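Local coordinates for protein sulfate adenylyltransferase, adenylylsulfate kinase (Thiobacillus denitrificans, PDB 3CR8) that phosphorylates adenosine 5'-phosphosulfate with ATP to give 3'-phosphoadenylyl sulfate, working as a hexameric APS kinase whose sulfurylase-like part lacks ATP sulfurylase activity, at residues E44-M49 against L233-P238; T50-P55 against R254-S259; T57-R62 against I84-R89; S78-P83 against L246-I251. One frame throughout, in Å; residues are numbered along the deposited sequence.

Interaction 1: E44-M49 against L233-P238; sequences ELEMLM and LLPAPP
A helix of the PUA-like domain meets a loop of the ATP-sulfurylase domain here: residues 44-49 belong to helix 39-50, and residues 233-238 follow strand 229-231, an outermost strand of a five-stranded parallel sheet. Met47 carries most of the contact. Its CG stands anti to the carbonyl carbon (chi1 -68°), and bends at the next two torsions curl the thioether over the loop instead of sending it straight out. The sulfur, Met47 SD, then lies 3.4 Å from Pro235 O, with Leu234 CD2 at 3.9 Å and Ala236 CB at 4.1 Å from the same Met47 SD. Beyond it the methyl Met47 CE rests against Pro235 CD at 3.8 Å. The flexible, unbranched chain of Met47 can bend to lie along a carbonyl oxygen, a ring and methyl groups. Leu234 starts out pointing away from the helix, yet its CD2 branch swings back to meet the sulfur, and the methyl of Ala236 touches the sulfur too. Glu46 completes the grip. Its extended chain crosses the Pro235 ring at about a right angle, Glu46 OE2 lying 3.7 Å from Pro235 CG, while OE1 is hydrogen-bonded to His141 NE2, so that this buried carboxylate has a polar partner as well as an apolar neighbour. Pro235 has no N-H needing an acceptor and offers a compact, rigid ring to both side chains. The loop backbone is bonded to Val200 through Leu234 and to Gly201 through Ala236. The setting is the boundary between a PUA-like domain and the Rossmann-like, parallel-sheet domain of the ATP sulfurylase family.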
# COMPACT_ATOMS: atom_id res chain seq x y z
N GLU A 44 32.44 -34.94 -12.83
CA GLU A 44 32.85 -35.64 -14.05
C GLU A 44 32.41 -37.12 -13.98
O GLU A 44 31.81 -37.66 -14.92
CB GLU A 44 34.37 -35.51 -14.21
CG GLU A 44 34.85 -35.36 -15.61
CD GLU A 44 34.10 -34.26 -16.37
OE1 GLU A 44 32.92 -34.47 -16.70
OE2 GLU A 44 34.69 -33.20 -16.65
N LEU A 45 32.70 -37.77 -12.85
CA LEU A 45 32.30 -39.15 -12.66
C LEU A 45 30.80 -39.29 -12.79
O LEU A 45 30.32 -40.11 -13.55
CB LEU A 45 32.77 -39.71 -11.32
CG LEU A 45 32.28 -41.14 -11.03
CD1 LEU A 45 32.77 -42.05 -12.09
CD2 LEU A 45 32.69 -41.65 -9.66
N GLU A 46 30.05 -38.49 -12.05
CA GLU A 46 28.59 -38.53 -12.12
C GLU A 46 28.05 -38.28 -13.54
O GLU A 46 27.13 -38.96 -14.02
CB GLU A 46 28.02 -37.52 -11.16
CG GLU A 46 26.54 -37.57 -11.06
CD GLU A 46 26.01 -36.53 -10.11
OE1 GLU A 46 26.83 -35.88 -9.43
OE2 GLU A 46 24.78 -36.36 -10.05
N MET A 47 28.61 -37.29 -14.21
CA MET A 47 28.26 -37.05 -15.59
C MET A 47 28.48 -38.32 -16.42
O MET A 47 27.64 -38.71 -17.23
CB MET A 47 29.05 -35.88 -16.17
CG MET A 47 28.71 -34.51 -15.59
SD MET A 47 27.29 -33.76 -16.39
CE MET A 47 25.97 -34.75 -15.72
N LEU A 48 29.64 -38.95 -16.23
CA LEU A 48 29.98 -40.09 -17.06
C LEU A 48 29.12 -41.28 -16.66
O LEU A 48 28.50 -41.95 -17.48
CB LEU A 48 31.45 -40.43 -16.92
CG LEU A 48 31.79 -41.75 -17.60
CD1 LEU A 48 32.12 -41.45 -19.06
CD2 LEU A 48 32.94 -42.42 -16.89
N MET A 49 29.04 -41.49 -15.36
CA MET A 49 28.34 -42.64 -14.81
C MET A 49 26.89 -42.62 -15.26
O MET A 49 26.21 -43.63 -15.20
CB MET A 49 28.40 -42.60 -13.28
CG MET A 49 28.41 -43.93 -12.65
SD MET A 49 29.44 -43.85 -11.23
CE MET A 49 28.87 -42.37 -10.41
N LEU A 233 18.45 -29.42 -12.47
CA LEU A 233 19.86 -29.11 -12.19
C LEU A 233 20.79 -29.95 -13.04
O LEU A 233 20.51 -31.11 -13.34
CB LEU A 233 20.19 -29.26 -10.71
CG LEU A 233 19.17 -28.50 -9.86
CD1 LEU A 233 19.37 -28.78 -8.39
CD2 LEU A 233 19.27 -27.01 -10.14
N LEU A 234 21.90 -29.33 -13.42
CA LEU A 234 22.92 -29.94 -14.25
C LEU A 234 24.21 -30.05 -13.43
O LEU A 234 24.94 -29.06 -13.27
CB LEU A 234 23.18 -29.03 -15.45
CG LEU A 234 23.98 -29.51 -16.66
CD1 LEU A 234 24.95 -28.44 -16.98
CD2 LEU A 234 24.74 -30.77 -16.36
N PRO A 235 24.51 -31.25 -12.94
CA PRO A 235 25.58 -31.46 -11.96
C PRO A 235 26.92 -31.43 -12.65
O PRO A 235 27.29 -32.42 -13.26
CB PRO A 235 25.32 -32.89 -11.45
CG PRO A 235 24.09 -33.39 -12.20
CD PRO A 235 23.96 -32.52 -13.41
N ALA A 236 27.64 -30.32 -12.54
CA ALA A 236 28.90 -30.14 -13.24
C ALA A 236 29.44 -28.78 -12.86
O ALA A 236 28.70 -27.94 -12.36
CB ALA A 236 28.70 -30.34 -14.70
N PRO A 237 30.72 -28.54 -13.13
CA PRO A 237 31.09 -27.15 -12.84
C PRO A 237 30.79 -26.50 -14.19
O PRO A 237 30.77 -27.21 -15.20
CB PRO A 237 32.61 -27.19 -12.62
CG PRO A 237 33.03 -28.70 -12.78
CD PRO A 237 31.86 -29.41 -13.38
N PRO A 238 30.51 -25.18 -14.21
CA PRO A 238 30.60 -24.49 -15.50
C PRO A 238 32.00 -24.70 -16.11
O PRO A 238 33.00 -24.73 -15.38
CB PRO A 238 30.39 -23.02 -15.12
CG PRO A 238 29.61 -23.05 -13.85
CD PRO A 238 30.00 -24.32 -13.13

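Interaction 2: T50-P55 against R254-S259; sequences TGAYSP and RNFGCS
With CG anti to its carbonyl carbon and beside its own nitrogen (chi1 -76°), Asn255 sends its amide out of the last turn of helix 244-256 into the loop that leaves helix 39-50. Both helices end in a Schellman motif, at Gly51 and at Gly257; each glycine has a positive phi that would jam a CB against the preceding carbonyl oxygen, which is why glycine fits. From Gly51 the chain runs through a type I beta turn to Ser54, so the contact joins the C-terminal ends of two helices, one of the PUA-like domain and one of the ATP-sulfurylase domain. The turn presents its carbonyls to the amide. Asn255 ND2 donates to Ala52 O at 2.9 Å, a nearly straight bond (168°) that nevertheless reaches the oxygen from well above the carbonyl plane. A second bond from Asn255 ND2 goes to Ser54 O at 3.1 Å and lies in the carbonyl plane, on a lone pair. Both acceptors lie close to the plane of the amide, so its rotation is fixed, the more so because Asn255 OD1 accepts from Tyr9 N. Asparagine suits the place: one flat group both donates twice and accepts. Ser54, whose OG stands beside its own nitrogen (chi1 -52°), braces the turn. Ser54 OG donates to Gly51 O at 2.6 Å, and its backbone N bonds the same oxygen. Ser54 OG is also bonded to Val14 N, and Ser54 CB lies 3.7 Å from Asn255 OD1. Next to the amide, the apolar part of the contact is the methyl Ala52 CB, 4.1 Å from Phe256 CE2.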
# COMPACT_ATOMS: atom_id res chain seq x y z
N THR A 50 26.44 -41.47 -15.73
CA THR A 50 25.01 -41.21 -15.76
C THR A 50 24.47 -41.00 -17.17
O THR A 50 23.26 -40.94 -17.38
CB THR A 50 24.67 -40.04 -14.81
OG1 THR A 50 23.67 -40.47 -13.88
CG2 THR A 50 24.21 -38.80 -15.56
N GLY A 51 25.36 -40.90 -18.15
CA GLY A 51 24.91 -40.86 -19.52
C GLY A 51 24.99 -39.49 -20.16
O GLY A 51 24.69 -39.33 -21.33
N ALA A 52 25.39 -38.48 -19.39
CA ALA A 52 25.50 -37.14 -19.93
C ALA A 52 26.53 -37.09 -21.07
O ALA A 52 26.52 -36.16 -21.88
CB ALA A 52 25.87 -36.14 -18.82
N TYR A 53 27.41 -38.09 -21.11
CA TYR A 53 28.50 -38.15 -22.07
C TYR A 53 28.42 -39.36 -22.98
O TYR A 53 29.42 -39.73 -23.57
CB TYR A 53 29.86 -38.21 -21.38
CG TYR A 53 30.24 -37.02 -20.55
CD1 TYR A 53 29.89 -35.75 -20.93
CD2 TYR A 53 31.00 -37.16 -19.39
CE1 TYR A 53 30.26 -34.66 -20.16
CE2 TYR A 53 31.36 -36.08 -18.62
CZ TYR A 53 30.99 -34.84 -19.01
OH TYR A 53 31.36 -33.76 -18.28
N SER A 54 27.24 -39.99 -23.05
CA SER A 54 27.01 -41.08 -23.99
C SER A 54 27.55 -40.62 -25.31
O SER A 54 27.28 -39.51 -25.71
CB SER A 54 25.52 -41.33 -24.12
OG SER A 54 24.94 -41.49 -22.84
N PRO A 55 28.30 -41.47 -26.01
CA PRO A 55 28.53 -42.90 -25.80
C PRO A 55 29.62 -43.28 -24.77
O PRO A 55 29.74 -44.48 -24.46
CB PRO A 55 28.94 -43.34 -27.21
CG PRO A 55 29.74 -42.22 -27.72
CD PRO A 55 29.16 -40.95 -27.09
N ARG A 254 22.13 -32.66 -25.70
CA ARG A 254 21.51 -33.71 -26.46
C ARG A 254 21.19 -34.93 -25.63
O ARG A 254 20.14 -35.54 -25.79
CB ARG A 254 22.40 -34.14 -27.60
CG ARG A 254 21.73 -35.19 -28.44
CD ARG A 254 22.65 -35.78 -29.46
NE ARG A 254 21.97 -36.80 -30.21
CZ ARG A 254 22.41 -37.29 -31.35
NH1 ARG A 254 23.54 -36.82 -31.85
NH2 ARG A 254 21.73 -38.23 -31.97
N ASN A 255 22.12 -35.31 -24.75
CA ASN A 255 21.90 -36.50 -23.94
C ASN A 255 20.79 -36.32 -22.92
O ASN A 255 20.12 -37.26 -22.53
CB ASN A 255 23.20 -36.98 -23.32
CG ASN A 255 24.11 -37.69 -24.32
OD1 ASN A 255 23.62 -38.39 -25.21
ND2 ASN A 255 25.43 -37.50 -24.19
N PHE A 256 20.56 -35.08 -22.53
CA PHE A 256 19.44 -34.79 -21.63
C PHE A 256 18.06 -34.69 -22.35
O PHE A 256 17.01 -34.71 -21.72
CB PHE A 256 19.72 -33.52 -20.85
CG PHE A 256 20.50 -33.75 -19.57
CD1 PHE A 256 19.84 -34.10 -18.41
CD2 PHE A 256 21.88 -33.59 -19.54
CE1 PHE A 256 20.54 -34.30 -17.25
CE2 PHE A 256 22.58 -33.79 -18.38
CZ PHE A 256 21.90 -34.15 -17.23
N GLY A 257 18.08 -34.58 -23.67
CA GLY A 257 16.85 -34.53 -24.44
C GLY A 257 16.71 -33.25 -25.26
O GLY A 257 15.78 -33.12 -26.06
N CYS A 258 17.61 -32.30 -25.07
CA CYS A 258 17.43 -31.02 -25.72
C CYS A 258 17.97 -31.02 -27.14
O CYS A 258 19.04 -31.57 -27.41
CB CYS A 258 18.13 -29.94 -24.91
SG CYS A 258 17.67 -30.05 -23.26
N SER A 259 17.25 -30.36 -28.04
CA SER A 259 17.72 -30.23 -29.42
C SER A 259 18.16 -28.80 -29.77
O SER A 259 18.57 -28.52 -30.90
CB SER A 259 16.65 -30.74 -30.40
OG SER A 259 15.45 -29.99 -30.31

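Interaction 3: T57-R62 against I84-R89; sequences TGFMTR and ITLTSR
Two hydrogen bonds join the segments, one firm and one weak. Met60 N donates to Ile84 O at 3.0 Å, coming in nearly along the C=O axis, and in return Ile84 N makes a weak bond to Met60 SD at 3.6 Å. The sulfur gets there because the Met60 chain, with CG beside the backbone nitrogen (chi1 -77°), runs on extended past the Ile84 carbonyl. Strand 58-59 and the weakly bonded strand 86-88 both pair antiparallel with the long strand 126-135 in the mixed sheet of the PUA-like domain, Phe59 bonding Gly131 and Leu86 bonding Leu129; the two segments thus run along the same long strand and meet beside it. A CH-pi interaction comes next. Leu86 CB stands 3.4 Å from the centroid of the Phe59 ring, only 5° off its normal, so CB sits over the middle of the face. Leu86 CG, anti to the nitrogen, carries the branch outward over the ring, and Leu86 CD2 reaches Phe59 CZ at 3.7 Å. The flat aromatic offers this broad seat for a branched aliphatic chain. Purely apolar contact adds Ile84 CG2, 4.1 Å from Phe59 CD2.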
# COMPACT_ATOMS: atom_id res chain seq x y z
N THR A 57 31.97 -44.35 -21.74
CA THR A 57 31.66 -45.41 -20.81
C THR A 57 32.85 -45.68 -19.89
O THR A 57 32.84 -46.67 -19.15
CB THR A 57 31.19 -46.68 -21.57
OG1 THR A 57 30.47 -47.52 -20.68
CG2 THR A 57 32.36 -47.44 -22.18
N GLY A 58 33.85 -44.79 -19.96
CA GLY A 58 34.99 -44.77 -19.06
C GLY A 58 35.83 -43.54 -19.36
O GLY A 58 35.63 -42.91 -20.38
N PHE A 59 36.77 -43.22 -18.47
CA PHE A 59 37.65 -42.08 -18.67
C PHE A 59 38.67 -42.37 -19.75
O PHE A 59 39.25 -43.47 -19.79
CB PHE A 59 38.34 -41.68 -17.37
CG PHE A 59 37.39 -41.21 -16.32
CD1 PHE A 59 37.06 -42.03 -15.26
CD2 PHE A 59 36.81 -39.97 -16.41
CE1 PHE A 59 36.16 -41.60 -14.31
CE2 PHE A 59 35.91 -39.54 -15.46
CZ PHE A 59 35.59 -40.35 -14.41
N MET A 60 38.89 -41.38 -20.62
CA MET A 60 39.81 -41.51 -21.75
C MET A 60 41.25 -41.74 -21.35
O MET A 60 41.68 -41.44 -20.24
CB MET A 60 39.75 -40.28 -22.63
CG MET A 60 38.55 -40.23 -23.50
SD MET A 60 38.41 -38.63 -24.34
CE MET A 60 36.83 -38.87 -25.15
N THR A 61 41.98 -42.24 -22.33
CA THR A 61 43.31 -42.75 -22.13
C THR A 61 44.23 -41.80 -22.83
O THR A 61 43.82 -41.20 -23.80
CB THR A 61 43.43 -44.11 -22.80
OG1 THR A 61 43.98 -45.05 -21.87
CG2 THR A 61 44.28 -44.01 -24.06
N ARG A 62 45.46 -41.68 -22.36
CA ARG A 62 46.35 -40.61 -22.82
C ARG A 62 46.37 -40.48 -24.34
O ARG A 62 46.47 -39.39 -24.90
CB ARG A 62 47.77 -40.77 -22.27
CG ARG A 62 48.38 -39.45 -21.80
CD ARG A 62 49.84 -39.34 -22.16
NE ARG A 62 50.03 -39.07 -23.59
CZ ARG A 62 50.09 -37.85 -24.12
NH1 ARG A 62 49.98 -36.77 -23.35
NH2 ARG A 62 50.26 -37.70 -25.43
N ILE A 84 37.55 -36.28 -21.82
CA ILE A 84 36.97 -36.63 -20.51
C ILE A 84 37.98 -37.44 -19.71
O ILE A 84 38.37 -38.52 -20.11
CB ILE A 84 35.67 -37.42 -20.60
CG1 ILE A 84 34.70 -36.76 -21.58
CG2 ILE A 84 35.06 -37.51 -19.21
CD1 ILE A 84 34.34 -35.33 -21.22
N THR A 85 38.41 -36.90 -18.58
CA THR A 85 39.47 -37.54 -17.84
C THR A 85 39.32 -37.31 -16.34
O THR A 85 38.78 -36.27 -15.90
CB THR A 85 40.85 -37.07 -18.37
OG1 THR A 85 41.87 -37.95 -17.90
CG2 THR A 85 41.14 -35.67 -17.93
N LEU A 86 39.80 -38.30 -15.56
CA LEU A 86 39.72 -38.31 -14.10
C LEU A 86 41.09 -37.96 -13.50
O LEU A 86 42.09 -38.55 -13.88
CB LEU A 86 39.24 -39.68 -13.66
CG LEU A 86 38.65 -39.93 -12.28
CD1 LEU A 86 39.79 -40.20 -11.30
CD2 LEU A 86 37.75 -38.78 -11.83
N THR A 87 41.12 -37.02 -12.56
CA THR A 87 42.36 -36.60 -11.92
C THR A 87 42.32 -36.85 -10.42
O THR A 87 41.31 -37.30 -9.89
CB THR A 87 42.66 -35.12 -12.18
OG1 THR A 87 41.60 -34.31 -11.65
CG2 THR A 87 42.79 -34.85 -13.67
N SER A 88 43.42 -36.55 -9.74
CA SER A 88 43.51 -36.74 -8.30
C SER A 88 44.89 -36.10 -8.16
O SER A 88 45.62 -35.96 -9.14
CB SER A 88 43.00 -38.12 -7.91
OG SER A 88 43.08 -38.32 -6.51
N ARG A 89 45.24 -35.72 -6.94
CA ARG A 89 46.53 -35.11 -6.67
C ARG A 89 46.86 -35.97 -5.45
O ARG A 89 47.10 -35.45 -4.36
CB ARG A 89 46.64 -33.62 -6.30
CG ARG A 89 45.65 -33.17 -5.24
CD ARG A 89 44.22 -33.38 -5.70
NE ARG A 89 43.26 -32.95 -4.69
CZ ARG A 89 43.59 -32.42 -3.52
NH1 ARG A 89 44.87 -32.27 -3.20
NH2 ARG A 89 42.64 -32.06 -2.66

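Interaction 4: S78-P83 against L246-I251; sequences SFWPSP and LLLRAI
Pro81 is the bump of this loop-on-helix contact between the two N-terminal domains: the loop 78-83 of the PUA-like domain lies on helix 244-256 of the ATP-sulfurylase domain, and the proline ring pushes into the shallow hollow bordered by Leu247, Leu248 and Ile251. On one side Pro81 CB touches Leu247 CB at 3.7 Å. Over the middle, Pro81 CG sits 3.7 Å from Leu248 N, close against the helix backbone itself, which a compact ring without a long side chain can approach. At the far side the ring and the isoleucine meet tip to tip, Pro81 CD against Ile251 CD1 at 3.6 Å. Both aromatics lie beside the proline. Phe79, its CG anti to the nitrogen, puts Phe79 CZ 4.0 Å from Leu247 CD1, crossing that leucine at about a right angle; its ring also makes a cation-pi contact with Arg292. The wide ring of Trp80 spans two helix residues: Trp80 CZ2 meets Leu248 CD2 at 3.9 Å, while Trp80 CE3 rests 4.1 Å from Ile251 CD1. Pro81 also packs on both rings of its own loop, placing N over a face of Phe79 and CD over a face of Trp80, each toward the rim. At the edge of the indole, Trp80 NE1 makes a bent bond, in the ring plane, to Ser82 O at 2.5 Å.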
# COMPACT_ATOMS: atom_id res chain seq x y z
N SER A 78 34.02 -41.31 -34.59
CA SER A 78 32.87 -40.47 -34.24
C SER A 78 33.36 -39.16 -33.66
O SER A 78 34.48 -39.04 -33.12
CB SER A 78 31.98 -41.18 -33.22
OG SER A 78 32.76 -41.87 -32.24
N PHE A 79 32.51 -38.15 -33.74
CA PHE A 79 32.97 -36.84 -33.32
C PHE A 79 32.98 -36.67 -31.79
O PHE A 79 32.01 -37.01 -31.13
CB PHE A 79 32.15 -35.72 -34.00
CG PHE A 79 32.37 -34.39 -33.37
CD1 PHE A 79 33.51 -33.66 -33.64
CD2 PHE A 79 31.49 -33.93 -32.42
CE1 PHE A 79 33.73 -32.48 -33.02
CE2 PHE A 79 31.72 -32.75 -31.80
CZ PHE A 79 32.83 -32.02 -32.10
N TRP A 80 34.06 -36.13 -31.22
CA TRP A 80 34.03 -35.80 -29.81
C TRP A 80 34.94 -34.65 -29.45
O TRP A 80 36.16 -34.79 -29.54
CB TRP A 80 34.34 -37.03 -28.94
CG TRP A 80 34.16 -36.73 -27.48
CD1 TRP A 80 35.06 -36.12 -26.66
CD2 TRP A 80 32.98 -36.96 -26.69
NE1 TRP A 80 34.54 -35.99 -25.41
CE2 TRP A 80 33.26 -36.48 -25.40
CE3 TRP A 80 31.73 -37.52 -26.96
CZ2 TRP A 80 32.33 -36.54 -24.37
CZ3 TRP A 80 30.81 -37.59 -25.94
CH2 TRP A 80 31.11 -37.10 -24.66
N PRO A 81 34.35 -33.54 -28.99
CA PRO A 81 35.06 -32.26 -28.84
C PRO A 81 36.22 -32.26 -27.84
O PRO A 81 37.27 -31.68 -28.13
CB PRO A 81 33.95 -31.30 -28.36
CG PRO A 81 32.92 -32.24 -27.73
CD PRO A 81 32.92 -33.42 -28.65
N SER A 82 36.03 -32.89 -26.68
CA SER A 82 36.92 -32.60 -25.55
C SER A 82 37.26 -33.81 -24.64
O SER A 82 36.40 -34.63 -24.32
CB SER A 82 36.32 -31.43 -24.75
OG SER A 82 37.23 -30.94 -23.79
N PRO A 83 38.52 -33.90 -24.19
CA PRO A 83 38.98 -34.98 -23.31
C PRO A 83 38.21 -35.13 -21.99
O PRO A 83 38.24 -34.21 -21.14
CB PRO A 83 40.42 -34.57 -22.98
CG PRO A 83 40.82 -33.73 -24.08
CD PRO A 83 39.59 -32.95 -24.48
N LEU A 246 32.02 -25.71 -25.81
CA LEU A 246 30.68 -25.33 -26.10
C LEU A 246 30.05 -26.48 -26.81
O LEU A 246 28.88 -26.73 -26.67
CB LEU A 246 30.68 -24.11 -27.00
CG LEU A 246 29.31 -23.48 -27.06
CD1 LEU A 246 29.05 -23.05 -28.44
CD2 LEU A 246 28.32 -24.50 -26.66
N LEU A 247 30.86 -27.18 -27.58
CA LEU A 247 30.41 -28.37 -28.30
C LEU A 247 30.10 -29.56 -27.38
O LEU A 247 29.30 -30.43 -27.72
CB LEU A 247 31.42 -28.77 -29.37
CG LEU A 247 31.38 -27.89 -30.62
CD1 LEU A 247 32.64 -28.08 -31.45
CD2 LEU A 247 30.12 -28.19 -31.42
N LEU A 248 30.76 -29.60 -26.23
CA LEU A 248 30.51 -30.64 -25.25
C LEU A 248 29.12 -30.39 -24.67
O LEU A 248 28.30 -31.32 -24.58
CB LEU A 248 31.56 -30.62 -24.14
CG LEU A 248 32.01 -31.96 -23.53
CD1 LEU A 248 32.53 -31.81 -22.10
CD2 LEU A 248 30.92 -32.97 -23.55
N ARG A 249 28.87 -29.13 -24.30
CA ARG A 249 27.64 -28.78 -23.63
C ARG A 249 26.47 -29.11 -24.53
O ARG A 249 25.43 -29.60 -24.08
CB ARG A 249 27.65 -27.31 -23.22
CG ARG A 249 28.49 -27.07 -21.99
CD ARG A 249 28.80 -25.61 -21.82
NE ARG A 249 27.59 -24.81 -21.86
CZ ARG A 249 27.56 -23.54 -22.22
NH1 ARG A 249 28.69 -22.95 -22.60
NH2 ARG A 249 26.42 -22.87 -22.22
N ALA A 250 26.67 -28.87 -25.82
CA ALA A 250 25.71 -29.27 -26.86
C ALA A 250 25.46 -30.77 -26.83
O ALA A 250 24.34 -31.21 -27.09
CB ALA A 250 26.23 -28.91 -28.20
N ILE A 251 26.51 -31.55 -26.55
CA ILE A 251 26.37 -33.00 -26.49
C ILE A 251 25.64 -33.41 -25.25
O ILE A 251 24.77 -34.27 -25.32
CB ILE A 251 27.70 -33.73 -26.55
CG1 ILE A 251 28.44 -33.39 -27.85
CG2 ILE A 251 27.47 -35.24 -26.43
CD1 ILE A 251 29.50 -34.39 -28.29

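From the N terminus, helix 39-50 supplies the first half of interaction 1 and runs directly into the loop that opens interaction 2. Strand 58-59 begins interaction 3, the first to close, with a short loop around helix 62-71. Before it closes, residues 78-83 open interaction 4, so 3 and 4 cross. The chain then passes into the ATP-sulfurylase domain, where 233-238 closes interaction 1 and helix 244-256 closes 4, then 2. Interaction 3 nests inside 1 and 2, and 4 inside 2, whereas 1 crosses 2 and 4. Interactions 1, 2 and 4 join the PUA-like domain to the ATP-sulfurylase domain; 3 stays within the former. Tyr53 bonds Glu44, its ring packs on Ile84 and Leu248, and its carbonyl oxygen touches Trp80.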